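Local structure of BIFUNCTIONAL PROTEIN Proline utilization A (PutA) (Corynebacterium freiburgense, 5UX5) at residues A[263-271]-A[315-323]; A[330-338]-A[356-367]. The protein probably oxidises proline to glutamate in two steps, with an FAD-dependent proline dehydrogenase barrel and an NAD-dependent aldehyde dehydrogenase domain in one chain. All coordinates share one frame; numbering follows the deposited sequence.

Contact 1: A[263-271]-A[315-323]; sequences VLQAYLPDS and WYPAPYATK. With FAD (flavin-adenine dinucleotide), chain E.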
loop_
_atom_site.group_PDB
_atom_site.type_symbol
_atom_site.label_atom_id
_atom_site.label_comp_id
_atom_site.label_asym_id
_atom_site.label_seq_id
_atom_site.Cartn_x
_atom_site.Cartn_y
_atom_site.Cartn_z
ATOM N N VAL A 263 -0.465 3.671 -28.109
ATOM C CA VAL A 263 0.906 4.019 -27.714
ATOM C C VAL A 263 1.629 2.776 -27.210
ATOM O O VAL A 263 1.049 1.955 -26.495
ATOM C CB VAL A 263 0.901 5.107 -26.619
ATOM C CG1 VAL A 263 2.257 5.256 -26.019
ATOM C CG2 VAL A 263 0.479 6.442 -27.182
ATOM N N LEU A 264 2.891 2.625 -27.589
ATOM C CA LEU A 264 3.793 1.708 -26.895
ATOM C C LEU A 264 4.952 2.496 -26.299
ATOM O O LEU A 264 5.520 3.376 -26.956
ATOM C CB LEU A 264 4.323 0.598 -27.807
ATOM C CG LEU A 264 3.253 -0.426 -28.191
ATOM C CD1 LEU A 264 3.826 -1.583 -29.059
ATOM C CD2 LEU A 264 2.561 -0.936 -26.944
ATOM N N GLN A 265 5.274 2.205 -25.043
ATOM C CA GLN A 265 6.403 2.837 -24.364
ATOM C C GLN A 265 7.628 1.944 -24.545
ATOM O O GLN A 265 7.680 0.833 -24.001
ATOM C CB GLN A 265 6.108 3.046 -22.883
ATOM C CG GLN A 265 4.685 3.387 -22.599
ATOM C CD GLN A 265 4.368 3.482 -21.117
ATOM O OE1 GLN A 265 4.004 2.479 -20.489
ATOM N NE2 GLN A 265 4.401 4.693 -20.582
ATOM N N ALA A 266 8.623 2.442 -25.291
ATOM C CA ALA A 266 9.832 1.668 -25.552
ATOM C C ALA A 266 10.661 1.378 -24.304
ATOM O O ALA A 266 11.475 0.452 -24.347
ATOM C CB ALA A 266 10.739 2.394 -26.547
ATOM N N TYR A 267 10.475 2.098 -23.188
ATOM C CA TYR A 267 11.277 1.716 -22.030
ATOM C C TYR A 267 10.769 0.438 -21.370
ATOM O O TYR A 267 11.415 -0.075 -20.448
ATOM C CB TYR A 267 11.407 2.874 -21.014
ATOM C CG TYR A 267 10.181 3.302 -20.202
ATOM C CD1 TYR A 267 8.991 2.576 -20.219
ATOM C CD2 TYR A 267 10.229 4.454 -19.414
ATOM C CE1 TYR A 267 7.902 2.965 -19.462
ATOM C CE2 TYR A 267 9.130 4.856 -18.662
ATOM C CZ TYR A 267 7.967 4.111 -18.690
ATOM O OH TYR A 267 6.866 4.494 -17.941
ATOM N N LEU A 268 9.654 -0.108 -21.826
ATOM C CA LEU A 268 9.237 -1.420 -21.371
ATOM C C LEU A 268 9.828 -2.479 -22.284
ATOM O O LEU A 268 9.477 -2.526 -23.470
ATOM C CB LEU A 268 7.733 -1.518 -21.349
ATOM C CG LEU A 268 7.042 -0.499 -20.456
ATOM C CD1 LEU A 268 5.591 -0.838 -20.478
ATOM C CD2 LEU A 268 7.601 -0.594 -19.032
ATOM N N PRO A 269 10.726 -3.320 -21.803
ATOM C CA PRO A 269 11.264 -4.365 -22.680
ATOM C C PRO A 269 10.166 -5.209 -23.316
ATOM O O PRO A 269 10.269 -5.562 -24.490
ATOM C CB PRO A 269 12.167 -5.174 -21.742
ATOM C CG PRO A 269 11.736 -4.800 -20.373
ATOM C CD PRO A 269 11.302 -3.383 -20.450
ATOM N N ASP A 270 9.106 -5.531 -22.586
ATOM C CA ASP A 270 8.076 -6.386 -23.154
ATOM C C ASP A 270 7.160 -5.643 -24.132
ATOM O O ASP A 270 6.221 -6.246 -24.662
ATOM C CB ASP A 270 7.281 -7.061 -22.031
ATOM C CG ASP A 270 6.867 -6.092 -20.923
ATOM O OD1 ASP A 270 7.606 -5.123 -20.645
ATOM O OD2 ASP A 270 5.791 -6.303 -20.327
ATOM N N SER A 271 7.399 -4.355 -24.390
ATOM C CA SER A 271 6.664 -3.681 -25.452
ATOM C C SER A 271 7.165 -4.089 -26.827
ATOM O O SER A 271 6.451 -3.907 -27.810
ATOM C CB SER A 271 6.727 -2.156 -25.294
ATOM O OG SER A 271 7.971 -1.632 -25.704
ATOM N N TRP A 315 9.280 -5.544 -6.188
ATOM C CA TRP A 315 9.294 -5.979 -7.571
ATOM C C TRP A 315 10.399 -5.253 -8.307
ATOM O O TRP A 315 10.865 -4.204 -7.856
ATOM C CB TRP A 315 7.970 -5.666 -8.264
ATOM C CG TRP A 315 6.773 -6.344 -7.730
ATOM C CD1 TRP A 315 6.724 -7.561 -7.120
ATOM C CD2 TRP A 315 5.419 -5.860 -7.784
ATOM N NE1 TRP A 315 5.420 -7.862 -6.792
ATOM C CE2 TRP A 315 4.605 -6.834 -7.198
ATOM C CE3 TRP A 315 4.821 -4.703 -8.291
ATOM C CZ2 TRP A 315 3.227 -6.671 -7.069
ATOM C CZ3 TRP A 315 3.463 -4.544 -8.153
ATOM C CH2 TRP A 315 2.680 -5.516 -7.551
ATOM N N TYR A 316 10.784 -5.790 -9.474
ATOM C CA TYR A 316 11.616 -5.006 -10.369
ATOM C C TYR A 316 10.773 -3.907 -10.996
ATOM O O TYR A 316 9.574 -4.088 -11.257
ATOM C CB TYR A 316 12.208 -5.854 -11.485
ATOM C CG TYR A 316 13.215 -6.849 -11.036
ATOM C CD1 TYR A 316 14.492 -6.456 -10.694
ATOM C CD2 TYR A 316 12.889 -8.189 -10.952
ATOM C CE1 TYR A 316 15.438 -7.384 -10.279
ATOM C CE2 TYR A 316 13.804 -9.125 -10.527
ATOM C CZ TYR A 316 15.083 -8.713 -10.189
ATOM O OH TYR A 316 15.999 -9.631 -9.766
ATOM N N PRO A 317 11.373 -2.759 -11.247
ATOM C CA PRO A 317 10.706 -1.756 -12.079
ATOM C C PRO A 317 10.360 -2.361 -13.436
ATOM O O PRO A 317 11.067 -3.224 -13.952
ATOM C CB PRO A 317 11.747 -0.640 -12.196
ATOM C CG PRO A 317 12.787 -0.955 -11.119
ATOM C CD PRO A 317 12.759 -2.407 -10.913
ATOM N N ALA A 318 9.206 -1.987 -13.959
ATOM C CA ALA A 318 8.835 -2.443 -15.295
ATOM C C ALA A 318 9.751 -1.900 -16.402
ATOM O O ALA A 318 9.976 -2.629 -17.388
ATOM C CB ALA A 318 7.363 -2.097 -15.552
ATOM N N PRO A 319 10.251 -0.665 -16.347
ATOM C CA PRO A 319 11.130 -0.178 -17.407
ATOM C C PRO A 319 12.551 -0.705 -17.256
ATOM O O PRO A 319 12.929 -1.320 -16.266
ATOM C CB PRO A 319 11.113 1.345 -17.238
ATOM C CG PRO A 319 10.007 1.632 -16.333
ATOM C CD PRO A 319 9.863 0.438 -15.454
ATOM N N TYR A 320 13.331 -0.475 -18.299
ATOM C CA TYR A 320 14.723 -0.857 -18.304
ATOM C C TYR A 320 15.443 -0.141 -17.184
ATOM O O TYR A 320 15.014 0.921 -16.740
ATOM C CB TYR A 320 15.373 -0.466 -19.629
ATOM C CG TYR A 320 15.027 -1.302 -20.827
ATOM C CD1 TYR A 320 15.568 -2.563 -20.989
ATOM C CD2 TYR A 320 14.190 -0.811 -21.829
ATOM C CE1 TYR A 320 15.274 -3.332 -22.113
ATOM C CE2 TYR A 320 13.887 -1.582 -22.960
ATOM C CZ TYR A 320 14.438 -2.838 -23.084
ATOM O OH TYR A 320 14.164 -3.612 -24.173
ATOM N N ALA A 321 16.601 -0.697 -16.782
ATOM C CA ALA A 321 17.396 -0.113 -15.707
ATOM C C ALA A 321 18.180 1.118 -16.146
ATOM O O ALA A 321 18.453 1.988 -15.316
ATOM C CB ALA A 321 18.353 -1.149 -15.135
ATOM N N THR A 322 18.546 1.219 -17.421
ATOM C CA THR A 322 19.354 2.319 -17.946
ATOM C C THR A 322 18.671 2.968 -19.145
ATOM O O THR A 322 17.969 2.302 -19.900
ATOM C CB THR A 322 20.707 1.834 -18.415
ATOM O OG1 THR A 322 20.521 1.152 -19.658
ATOM C CG2 THR A 322 21.263 0.856 -17.460
ATOM N N LYS A 323 18.924 4.266 -19.348
ATOM C CA LYS A 323 18.422 4.959 -20.539
ATOM C C LYS A 323 19.058 4.439 -21.836
ATOM O O LYS A 323 18.455 4.542 -22.913
ATOM C CB LYS A 323 18.654 6.466 -20.387
ATOM C CG LYS A 323 18.992 7.250 -21.679
ATOM C CD LYS A 323 18.083 8.466 -21.835
ATOM C CE LYS A 323 18.630 9.485 -22.809
ATOM N NZ LYS A 323 18.516 9.056 -24.244
HETATM P PA FAD E . 15.346 11.591 -24.521
HETATM O O1A FAD E . 16.277 12.461 -23.608
HETATM O O2A FAD E . 15.926 10.875 -25.650
HETATM O O5B FAD E . 14.608 10.469 -23.894
HETATM C C5B FAD E . 14.232 10.550 -22.532
HETATM C C4B FAD E . 13.565 9.245 -22.138
HETATM O O4B FAD E . 14.517 8.261 -21.855
HETATM C C3B FAD E . 12.726 9.360 -20.905
HETATM O O3B FAD E . 11.458 9.885 -21.086
HETATM C C2B FAD E . 12.686 7.955 -20.422
HETATM O O2B FAD E . 11.621 7.260 -20.960
HETATM C C1B FAD E . 14.034 7.430 -20.824
HETATM N N9A FAD E . 14.986 7.407 -19.723
HETATM C C8A FAD E . 15.741 8.476 -19.260
HETATM N N7A FAD E . 16.490 8.080 -18.212
HETATM C C5A FAD E . 16.287 6.732 -17.937
HETATM C C6A FAD E . 16.804 5.819 -16.997
HETATM N N6A FAD E . 17.774 6.179 -15.977
HETATM N N1A FAD E . 16.374 4.548 -17.028
HETATM C C2A FAD E . 15.443 4.148 -17.950
HETATM N N3A FAD E . 14.921 5.012 -18.876
HETATM C C4A FAD E . 15.314 6.291 -18.900
HETATM N N1 FAD E . 4.892 9.238 -22.728
HETATM C C2 FAD E . 4.068 8.141 -22.282
HETATM O O2 FAD E . 4.530 7.349 -21.258
HETATM N N3 FAD E . 2.802 7.950 -22.849
HETATM C C4 FAD E . 2.327 8.769 -23.875
HETATM O O4 FAD E . 1.077 8.550 -24.428
HETATM C C4X FAD E . 3.233 9.809 -24.460
HETATM N N5 FAD E . 2.894 10.544 -25.590
HETATM C C5X FAD E . 3.788 11.474 -26.138
HETATM C C6 FAD E . 3.449 12.226 -27.279
HETATM C C7 FAD E . 4.358 13.144 -27.791
HETATM C C7M FAD E . 4.023 13.966 -29.000
HETATM C C8 FAD E . 5.591 13.316 -27.212
HETATM C C8M FAD E . 6.565 14.303 -27.769
HETATM C C9 FAD E . 5.931 12.580 -26.086
HETATM C C9A FAD E . 5.036 11.668 -25.559
HETATM N N10 FAD E . 5.430 10.919 -24.411
HETATM C C10 FAD E . 4.538 9.983 -23.846
HETATM C "C1'" FAD E . 6.739 11.173 -23.782
HETATM C "C2'" FAD E . 7.861 10.234 -24.135
HETATM O "O2'" FAD E . 7.582 8.991 -23.599
HETATM C "C3'" FAD E . 9.164 10.847 -23.577
HETATM O "O3'" FAD E . 9.058 10.890 -22.207
HETATM C "C4'" FAD E . 9.560 12.252 -24.048
HETATM O "O4'" FAD E . 9.053 12.579 -25.291
HETATM C "C5'" FAD E . 11.078 12.531 -23.959
HETATM O "O5'" FAD E . 11.931 11.523 -24.490
HETATM P P FAD E . 12.863 11.713 -25.802
HETATM O O1P FAD E . 12.794 10.606 -26.921
HETATM O O2P FAD E . 12.461 13.197 -26.157
HETATM O O3P FAD E . 14.296 12.281 -25.302
#
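The FAD pocket of the proline dehydrogenase barrel is walled here by the two successive type I turns that follow strand 260-265, whose Tyr-267 and Pro-269 meet Pro-319 and Tyr-320 of the loop leading into helix 323-337. One hydrogen bond joins the backbones, Tyr-320 N to Tyr-267 O at 2.9 Å. The same oxygen receives a CA-H...O contact from Pro-319 CA. Two proline-tyrosine pairs flank this bond. Pro-319 CB covers one face of the Tyr-267 ring, 3.8 Å from its centroid and displaced toward the rim, the two side chains running alongside with the same heading. In the second pair proline and tyrosine pass one another head to tail: Pro-269 CD sits over the centre of the Tyr-320 ring, 4.0 Å from the centroid, while Ala-266 O lies in the ring plane, 3.4 Å from Tyr-320 CE2. The Tyr-320 hydroxyl is bonded to Ala-455 O. Leu-268 CD2 packs on Ala-318 CB. Both segments also hold the cofactor: Gln-265 NE2 donates to flavin O2 at 2.7 Å, and Lys-323 CB packs on the adenine at C5A. Lys-323 NZ gives O2A only a weak bond and is also paired with Asp-327, so its effect on the phosphate charge is probably shared. The buried contact, one polar bond between CH-pi pairs, thus couples the strand end at the flavin to the loop at the adenine.

Contact 2: A[330-338]-A[356-367]; sequences FLRMMDYIL and SVASAYELSVER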
loop_
_atom_site.group_PDB
_atom_site.type_symbol
_atom_site.label_atom_id
_atom_site.label_comp_id
_atom_site.label_asym_id
_atom_site.label_seq_id
_atom_site.Cartn_x
_atom_site.Cartn_y
_atom_site.Cartn_z
ATOM N N PHE A 330 14.056 1.653 -28.483
ATOM C CA PHE A 330 13.378 2.585 -29.371
ATOM C C PHE A 330 13.829 2.355 -30.809
ATOM O O PHE A 330 13.010 2.321 -31.731
ATOM C CB PHE A 330 13.659 4.015 -28.908
ATOM C CG PHE A 330 12.682 5.042 -29.400
ATOM C CD1 PHE A 330 11.485 5.251 -28.744
ATOM C CD2 PHE A 330 12.967 5.820 -30.520
ATOM C CE1 PHE A 330 10.595 6.228 -29.198
ATOM C CE2 PHE A 330 12.087 6.785 -30.970
ATOM C CZ PHE A 330 10.911 6.994 -30.305
ATOM N N LEU A 331 15.130 2.143 -31.014
ATOM C CA LEU A 331 15.616 1.846 -32.355
ATOM C C LEU A 331 15.197 0.454 -32.807
ATOM O O LEU A 331 14.928 0.248 -33.993
ATOM C CB LEU A 331 17.131 1.994 -32.415
ATOM C CG LEU A 331 17.720 3.382 -32.160
ATOM C CD1 LEU A 331 19.192 3.244 -31.891
ATOM C CD2 LEU A 331 17.577 4.223 -33.374
ATOM N N ARG A 332 15.153 -0.525 -31.894
ATOM C CA ARG A 332 14.729 -1.865 -32.306
ATOM C C ARG A 332 13.274 -1.871 -32.760
ATOM O O ARG A 332 12.936 -2.486 -33.780
ATOM C CB ARG A 332 14.932 -2.888 -31.192
ATOM C CG ARG A 332 14.448 -4.292 -31.576
ATOM C CD ARG A 332 14.765 -5.356 -30.515
ATOM N NE ARG A 332 14.237 -4.967 -29.206
ATOM C CZ ARG A 332 14.268 -5.712 -28.098
ATOM N NH1 ARG A 332 14.807 -6.915 -28.105
ATOM N NH2 ARG A 332 13.763 -5.240 -26.967
ATOM N N MET A 333 12.396 -1.194 -32.024
ATOM C CA MET A 333 10.993 -1.220 -32.406
ATOM C C MET A 333 10.758 -0.480 -33.713
ATOM O O MET A 333 9.974 -0.927 -34.556
ATOM C CB MET A 333 10.124 -0.658 -31.287
ATOM C CG MET A 333 10.228 -1.467 -30.010
ATOM S SD MET A 333 8.805 -1.269 -28.919
ATOM C CE MET A 333 8.860 0.468 -28.627
ATOM N N MET A 334 11.437 0.646 -33.895
ATOM C CA MET A 334 11.395 1.369 -35.160
ATOM C C MET A 334 11.851 0.474 -36.309
ATOM O O MET A 334 11.156 0.323 -37.325
ATOM C CB MET A 334 12.292 2.588 -35.019
ATOM C CG MET A 334 12.371 3.522 -36.132
ATOM S SD MET A 334 13.582 4.706 -35.549
ATOM C CE MET A 334 15.010 3.675 -35.593
ATOM N N ASP A 335 13.010 -0.157 -36.130
ATOM C CA ASP A 335 13.595 -1.048 -37.119
ATOM C C ASP A 335 12.611 -2.117 -37.574
ATOM O O ASP A 335 12.502 -2.414 -38.768
ATOM C CB ASP A 335 14.817 -1.696 -36.468
ATOM C CG ASP A 335 15.834 -2.189 -37.453
ATOM O OD1 ASP A 335 15.461 -2.869 -38.438
ATOM O OD2 ASP A 335 17.025 -1.906 -37.195
ATOM N N TYR A 336 11.906 -2.724 -36.626
ATOM C CA TYR A 336 11.056 -3.867 -36.925
ATOM C C TYR A 336 9.834 -3.450 -37.738
ATOM O O TYR A 336 9.405 -4.172 -38.650
ATOM C CB TYR A 336 10.643 -4.525 -35.608
ATOM C CG TYR A 336 9.656 -5.683 -35.685
ATOM C CD1 TYR A 336 8.291 -5.470 -35.859
ATOM C CD2 TYR A 336 10.086 -6.992 -35.493
ATOM C CE1 TYR A 336 7.399 -6.533 -35.905
ATOM C CE2 TYR A 336 9.205 -8.059 -35.524
ATOM C CZ TYR A 336 7.860 -7.828 -35.736
ATOM O OH TYR A 336 6.995 -8.906 -35.765
ATOM N N ILE A 337 9.264 -2.286 -37.423
ATOM C CA ILE A 337 7.903 -1.980 -37.838
ATOM C C ILE A 337 7.911 -1.200 -39.150
ATOM O O ILE A 337 6.952 -1.278 -39.929
ATOM C CB ILE A 337 7.164 -1.223 -36.708
ATOM C CG1 ILE A 337 5.653 -1.407 -36.805
ATOM C CG2 ILE A 337 7.520 0.239 -36.696
ATOM C CD1 ILE A 337 5.249 -2.833 -36.666
ATOM N N LEU A 338 8.989 -0.453 -39.413
ATOM C CA LEU A 338 9.120 0.334 -40.644
ATOM C C LEU A 338 9.668 -0.514 -41.800
ATOM O O LEU A 338 10.768 -0.301 -42.314
ATOM C CB LEU A 338 9.991 1.557 -40.406
ATOM C CG LEU A 338 9.261 2.744 -39.815
ATOM C CD1 LEU A 338 10.230 3.890 -39.706
ATOM C CD2 LEU A 338 8.057 3.110 -40.683
ATOM N N SER A 356 17.030 9.929 -32.833
ATOM C CA SER A 356 15.934 8.972 -32.945
ATOM C C SER A 356 15.035 9.298 -34.123
ATOM O O SER A 356 14.587 8.395 -34.838
ATOM C CB SER A 356 15.118 8.941 -31.661
ATOM O OG SER A 356 15.944 8.591 -30.588
ATOM N N VAL A 357 14.754 10.580 -34.341
ATOM C CA VAL A 357 13.859 10.937 -35.435
ATOM C C VAL A 357 14.565 10.767 -36.768
ATOM O O VAL A 357 13.996 10.213 -37.709
ATOM C CB VAL A 357 13.315 12.363 -35.243
ATOM C CG1 VAL A 357 12.439 12.763 -36.407
ATOM C CG2 VAL A 357 12.541 12.430 -33.968
ATOM N N ALA A 358 15.823 11.210 -36.863
ATOM C CA ALA A 358 16.570 11.041 -38.110
ATOM C C ALA A 358 16.682 9.575 -38.507
ATOM O O ALA A 358 16.718 9.262 -39.702
ATOM C CB ALA A 358 17.961 11.667 -37.987
ATOM N N SER A 359 16.731 8.669 -37.528
ATOM C CA SER A 359 16.776 7.242 -37.831
ATOM C C SER A 359 15.502 6.796 -38.521
ATOM O O SER A 359 15.537 6.147 -39.573
ATOM C CB SER A 359 16.961 6.433 -36.553
ATOM O OG SER A 359 18.262 6.551 -36.046
ATOM N N ALA A 360 14.360 7.112 -37.922
ATOM C CA ALA A 360 13.100 6.740 -38.543
ATOM C C ALA A 360 12.974 7.366 -39.930
ATOM O O ALA A 360 12.517 6.712 -40.876
ATOM C CB ALA A 360 11.944 7.147 -37.632
ATOM N N TYR A 361 13.403 8.623 -40.073
ATOM C CA TYR A 361 13.325 9.280 -41.367
ATOM C C TYR A 361 14.104 8.491 -42.404
ATOM O O TYR A 361 13.558 8.082 -43.435
ATOM C CB TYR A 361 13.864 10.709 -41.281
ATOM C CG TYR A 361 13.854 11.353 -42.645
ATOM C CD1 TYR A 361 12.660 11.504 -43.353
ATOM C CD2 TYR A 361 15.032 11.757 -43.262
ATOM C CE1 TYR A 361 12.642 12.068 -44.623
ATOM C CE2 TYR A 361 15.020 12.328 -44.538
ATOM C CZ TYR A 361 13.823 12.474 -45.212
ATOM O OH TYR A 361 13.807 13.036 -46.473
ATOM N N GLU A 362 15.384 8.242 -42.113
ATOM C CA GLU A 362 16.285 7.576 -43.047
ATOM C C GLU A 362 15.893 6.124 -43.288
ATOM O O GLU A 362 16.049 5.611 -44.403
ATOM C CB GLU A 362 17.719 7.667 -42.535
ATOM C CG GLU A 362 18.308 9.069 -42.572
ATOM C CD GLU A 362 18.391 9.644 -43.984
ATOM O OE1 GLU A 362 18.525 10.878 -44.094
ATOM O OE2 GLU A 362 18.376 8.870 -44.978
ATOM N N LEU A 363 15.405 5.432 -42.261
ATOM C CA LEU A 363 14.887 4.091 -42.498
ATOM C C LEU A 363 13.716 4.130 -43.477
ATOM O O LEU A 363 13.653 3.315 -44.402
ATOM C CB LEU A 363 14.471 3.435 -41.179
ATOM C CG LEU A 363 15.515 2.825 -40.244
ATOM C CD1 LEU A 363 14.834 2.297 -38.970
ATOM C CD2 LEU A 363 16.320 1.715 -40.934
ATOM N N SER A 364 12.791 5.088 -43.304
ATOM C CA SER A 364 11.612 5.154 -44.163
ATOM C C SER A 364 12.000 5.403 -45.611
ATOM O O SER A 364 11.418 4.818 -46.532
ATOM C CB SER A 364 10.660 6.248 -43.679
ATOM O OG SER A 364 11.225 7.540 -43.855
ATOM N N VAL A 365 12.986 6.272 -45.827
ATOM C CA VAL A 365 13.426 6.568 -47.178
ATOM C C VAL A 365 14.151 5.373 -47.798
ATOM O O VAL A 365 13.855 4.987 -48.932
ATOM C CB VAL A 365 14.297 7.828 -47.160
ATOM C CG1 VAL A 365 14.893 8.056 -48.532
ATOM C CG2 VAL A 365 13.443 9.013 -46.717
ATOM N N GLU A 366 15.059 4.730 -47.054
ATOM C CA GLU A 366 15.812 3.603 -47.606
ATOM C C GLU A 366 14.907 2.441 -47.982
ATOM O O GLU A 366 15.180 1.719 -48.946
ATOM C CB GLU A 366 16.862 3.142 -46.589
ATOM C CG GLU A 366 17.654 1.868 -46.921
ATOM C CD GLU A 366 18.400 1.923 -48.235
ATOM O OE1 GLU A 366 18.599 0.846 -48.844
ATOM O OE2 GLU A 366 18.806 3.032 -48.649
ATOM N N ARG A 367 13.809 2.279 -47.272
ATOM C CA ARG A 367 12.952 1.119 -47.425
ATOM C C ARG A 367 11.684 1.428 -48.182
ATOM O O ARG A 367 10.889 0.513 -48.407
ATOM C CB ARG A 367 12.603 0.531 -46.054
ATOM C CG ARG A 367 13.827 0.164 -45.241
ATOM C CD ARG A 367 13.425 -0.693 -44.090
ATOM N NE ARG A 367 14.549 -1.122 -43.280
ATOM C CZ ARG A 367 14.426 -1.457 -41.999
ATOM N NH1 ARG A 367 13.239 -1.390 -41.409
ATOM N NH2 ARG A 367 15.479 -1.840 -41.298
#
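Extended through chi1 and chi2 (-177° each), the chain of Met-334 reaches across to helix 354-367 and then bends at chi3, which brings CE to Ser-359 CB at 3.5 Å and to Leu-363 CD1. Its SD lies against Ala-360 CB at 3.6 Å. The methionine is thereby a knob in the hole formed by Ser-356, Ser-359, Ala-360 and Leu-363. Beside it, Leu-331 CD2 touches Ser-359 OG, Phe-330 CE2 approaches Ser-356 CB obliquely, and Leu-338 CD1 packs toward Ala-360 O and CB. Toward the C-terminal ends the contact turns polar. Arg-367, straight from CG to NE, carries its guanidinium over to the end of helix 323-337. There NH1 donates to two backbone oxygens near the guanidinium plane: Asp-335 O at 2.9 Å, met on a lone pair, and Leu-338 O at 2.8 Å, met from above the carbonyl plane. NH2 forms a salt bridge with Asp-335 OD1 at 3.0 Å, also from above the carboxylate, whose plane is turned 50° from the guanidinium. Leu-363 CD2 rests on one guanidinium face. Asp-335 is further paired with Arg-451 and Arg-339, and Arg-367 NE with Asp-16, forming a larger charge network. The segment axes run nearly parallel, 18° apart and 10.3 Å at closest approach. Successive helices packed in this way, with parallel strand 345-350 between them in sequence, are characteristic of the outer layer of a TIM barrel.

Contact 1 comes first along the chain and contact 2 follows, with centres about 20 Å apart; helix 323-337 joins them, since it starts at Lys-323 and continues through 330-338. They touch directly. Met-333 sends CE to Ala-266 CB at 3.4 Å, Phe-330 CD1 lies 3.7 Å from Ala-266 CB, and Arg-332 NH2 packs against Tyr-320 OH at 3.3 Å. Met-333 and Arg-332 thus face contact 1, Met-334 and Asp-335 face 356-367, and Phe-330 touches both Ala-266 and Ser-356. Contact 1 binds FAD itself; contact 2 comes near it at Ser-356, whose side chain is about 5 Å from the cofactor and is bonded to Lys-299, a residue that also hydrogen-bonds FAD.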